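Local structure of 2-C-methyl-D-erythritol 4-phosphate cytidylyltransferase (Anaerococcus prevotii, 4KT7) at residues A12-A16 with T108-V112. The protein probably catalyses the transfer of a cytidylyl group from CTP to 2-C-methyl-D-erythritol 4-phosphate, a step of isoprenoid precursor synthesis. Residues are numbered along the deposited sequence; the frame is centred on the assembly and turned at random.
Sequences AIITA and THDGV
Ile-13, Ile-14 and Thr-15 pair in parallel with Thr-108, His-109 and Asp-110, joining two strands of the Rossmann-like central sheet of an IspD cytidylyltransferase, a GT-A-type fold. The N-H and C=O of His-109 both face strand 12-16: its N donates to Ile-13 O at 3.0 Å, and its O accepts from Thr-15 N. The same two oxygens also receive CA-H contacts, Ile-13 O from Thr-108 CA and His-109 O from Ile-14 CA.

The tightly packed side is the face of Ile-14 and His-109, whose side chains run alongside each other. With chi1 at -55°, Ile-14 sets CG2 anti to its backbone N, and this methyl lies 3.7 Å from Gly-111 CA, while CD1 rests against His-109 CB. Helix 39-48 closes over this face through Leu-40, Val-47 and Thr-43. The imidazole of His-109 meets the ring of Phe-121 edge-to-face, and its NE2 is hydrogen-bonded to Arg-113 O.

The other face is looser and watered. Thr-15 and Asp-110 point the same way, but OG1 of Thr-15 stays 3.8 Å from OD1 of Asp-110; a water bridges the two, donating to Asp-110 OD1 at 2.7 Å and forming only a weak hydrogen bond with Thr-15 OG1. The other carboxylate oxygen, OD2, forms a salt bridge with Arg-113.

Beyond Asp-110 the chain leaves the strand, yet pairing continues for one more bond: Gly-111 N reaches Thr-15 O at 2.8 Å, approaching from 38° above the carbonyl plane.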
ATOM      1  N   ALA A  12      21.123   7.192  16.087  1.00 19.31           N
ATOM      2  CA  ALA A  12      20.261   7.008  14.918  1.00 17.59           C
ATOM      3  C   ALA A  12      21.123   6.678  13.716  1.00 22.88           C
ATOM      4  O   ALA A  12      22.186   7.283  13.519  1.00 21.09           O
ATOM      5  CB  ALA A  12      19.410   8.242  14.648  1.00 19.47           C
ATOM      6  N   ILE A  13      20.667   5.693  12.945  1.00 16.24           N
ATOM      7  CA  ILE A  13      21.304   5.276  11.714  1.00 15.54           C
ATOM      8  C   ILE A  13      20.349   5.623  10.570  1.00 17.11           C
ATOM      9  O   ILE A  13      19.255   5.066  10.491  1.00 21.07           O
ATOM     10  CB  ILE A  13      21.546   3.741  11.725  1.00 14.59           C
ATOM     11  CG1 ILE A  13      22.569   3.369  12.804  1.00 17.39           C
ATOM     12  CG2 ILE A  13      22.020   3.252  10.369  1.00 16.99           C
ATOM     13  CD1 ILE A  13      22.803   1.859  12.943  1.00 17.14           C
ATOM     14  N   ILE A  14      20.752   6.559   9.706  1.00 17.53           N
ATOM     15  CA  ILE A  14      19.957   6.964   8.544  1.00 24.13           C
ATOM     16  C   ILE A  14      20.565   6.321   7.300  1.00 29.07           C
ATOM     17  O   ILE A  14      21.704   6.635   6.927  1.00 28.13           O
ATOM     18  CB  ILE A  14      20.022   8.484   8.312  1.00 31.16           C
ATOM     19  CG1 ILE A  14      19.603   9.272   9.564  1.00 35.80           C
ATOM     20  CG2 ILE A  14      19.159   8.864   7.123  1.00 22.60           C
ATOM     21  CD1 ILE A  14      18.170   9.050   9.973  1.00 36.25           C
ATOM     22  N   THR A  15      19.843   5.420   6.646  1.00 23.02           N
ATOM     23  CA  THR A  15      20.433   4.767   5.486  1.00 25.28           C
ATOM     24  C   THR A  15      20.174   5.545   4.205  1.00 32.18           C
ATOM     25  O   THR A  15      19.017   5.751   3.805  1.00 38.99           O
ATOM     26  CB  THR A  15      19.982   3.295   5.343  1.00 34.02           C
ATOM     27  OG1 THR A  15      18.555   3.238   5.283  1.00 31.33           O
ATOM     28  CG2 THR A  15      20.483   2.460   6.529  1.00 39.25           C
ATOM     29  N   ALA A  16      21.259   5.978   3.563  1.00 29.31           N
ATOM     30  CA  ALA A  16      21.181   6.593   2.244  1.00 23.36           C
ATOM     31  C   ALA A  16      22.141   5.915   1.246  1.00 32.73           C
ATOM     32  O   ALA A  16      22.707   6.571   0.368  1.00 35.41           O
ATOM     33  CB  ALA A  16      21.464   8.099   2.337  1.00 26.93           C
ATOM     34  N   THR A 108      16.625   3.361  13.547  1.00 21.45           N
ATOM     35  CA  THR A 108      17.031   3.325  12.148  1.00 19.86           C
ATOM     36  C   THR A 108      15.961   4.039  11.342  1.00 22.78           C
ATOM     37  O   THR A 108      14.798   4.027  11.734  1.00 22.16           O
ATOM     38  CB  THR A 108      17.173   1.882  11.644  1.00 21.23           C
ATOM     39  OG1 THR A 108      15.897   1.215  11.737  1.00 23.63           O
ATOM     40  CG2 THR A 108      18.169   1.141  12.507  1.00 18.76           C
ATOM     41  N   HIS A 109      16.334   4.657  10.225  1.00 18.10           N
ATOM     42  CA  HIS A 109      15.335   5.317   9.379  1.00 18.35           C
ATOM     43  C   HIS A 109      15.865   5.448   7.964  1.00 24.04           C
ATOM     44  O   HIS A 109      17.074   5.666   7.776  1.00 26.36           O
ATOM     45  CB  HIS A 109      14.988   6.701   9.929  1.00 16.45           C
ATOM     46  CG  HIS A 109      13.937   7.430   9.140  1.00 19.32           C
ATOM     47  ND1 HIS A 109      12.592   7.097   9.203  1.00 18.82           N
ATOM     48  CD2 HIS A 109      14.026   8.479   8.296  1.00 18.69           C
ATOM     49  CE1 HIS A 109      11.907   7.932   8.438  1.00 22.61           C
ATOM     50  NE2 HIS A 109      12.744   8.776   7.873  1.00 19.86           N
ATOM     51  N   ASP A 110      14.966   5.320   6.979  1.00 21.27           N
ATOM     52  CA  ASP A 110      15.340   5.427   5.566  1.00 18.69           C
ATOM     53  C   ASP A 110      15.597   6.876   5.206  1.00 24.58           C
ATOM     54  O   ASP A 110      14.721   7.736   5.387  1.00 28.71           O
ATOM     55  CB  ASP A 110      14.215   4.923   4.638  1.00 23.53           C
ATOM     56  CG  ASP A 110      13.882   3.451   4.832  1.00 34.15           C
ATOM     57  OD1 ASP A 110      14.769   2.681   5.279  1.00 36.39           O
ATOM     58  OD2 ASP A 110      12.724   3.062   4.520  1.00 35.61           O
ATOM     59  N   GLY A 111      16.772   7.155   4.656  1.00 21.11           N
ATOM     60  CA  GLY A 111      17.052   8.485   4.160  1.00 20.94           C
ATOM     61  C   GLY A 111      16.032   9.000   3.151  1.00 27.74           C
ATOM     62  O   GLY A 111      15.818  10.217   3.051  1.00 28.27           O
ATOM     63  N   VAL A 112      15.392   8.101   2.401  1.00 26.43           N
ATOM     64  CA  VAL A 112      14.406   8.539   1.411  1.00 29.02           C
ATOM     65  C   VAL A 112      12.959   8.577   1.916  1.00 30.28           C
ATOM     66  O   VAL A 112      12.024   8.499   1.110  1.00 26.67           O
ATOM     67  CB  VAL A 112      14.480   7.717   0.095  1.00 32.82           C
ATOM     68  CG1 VAL A 112      15.829   7.931  -0.596  1.00 40.49           C
ATOM     69  CG2 VAL A 112      14.238   6.239   0.365  1.00 24.62           C
TER
HETATM   70  O   HOH W   1      16.243   2.199   7.442  1.00 29.03           O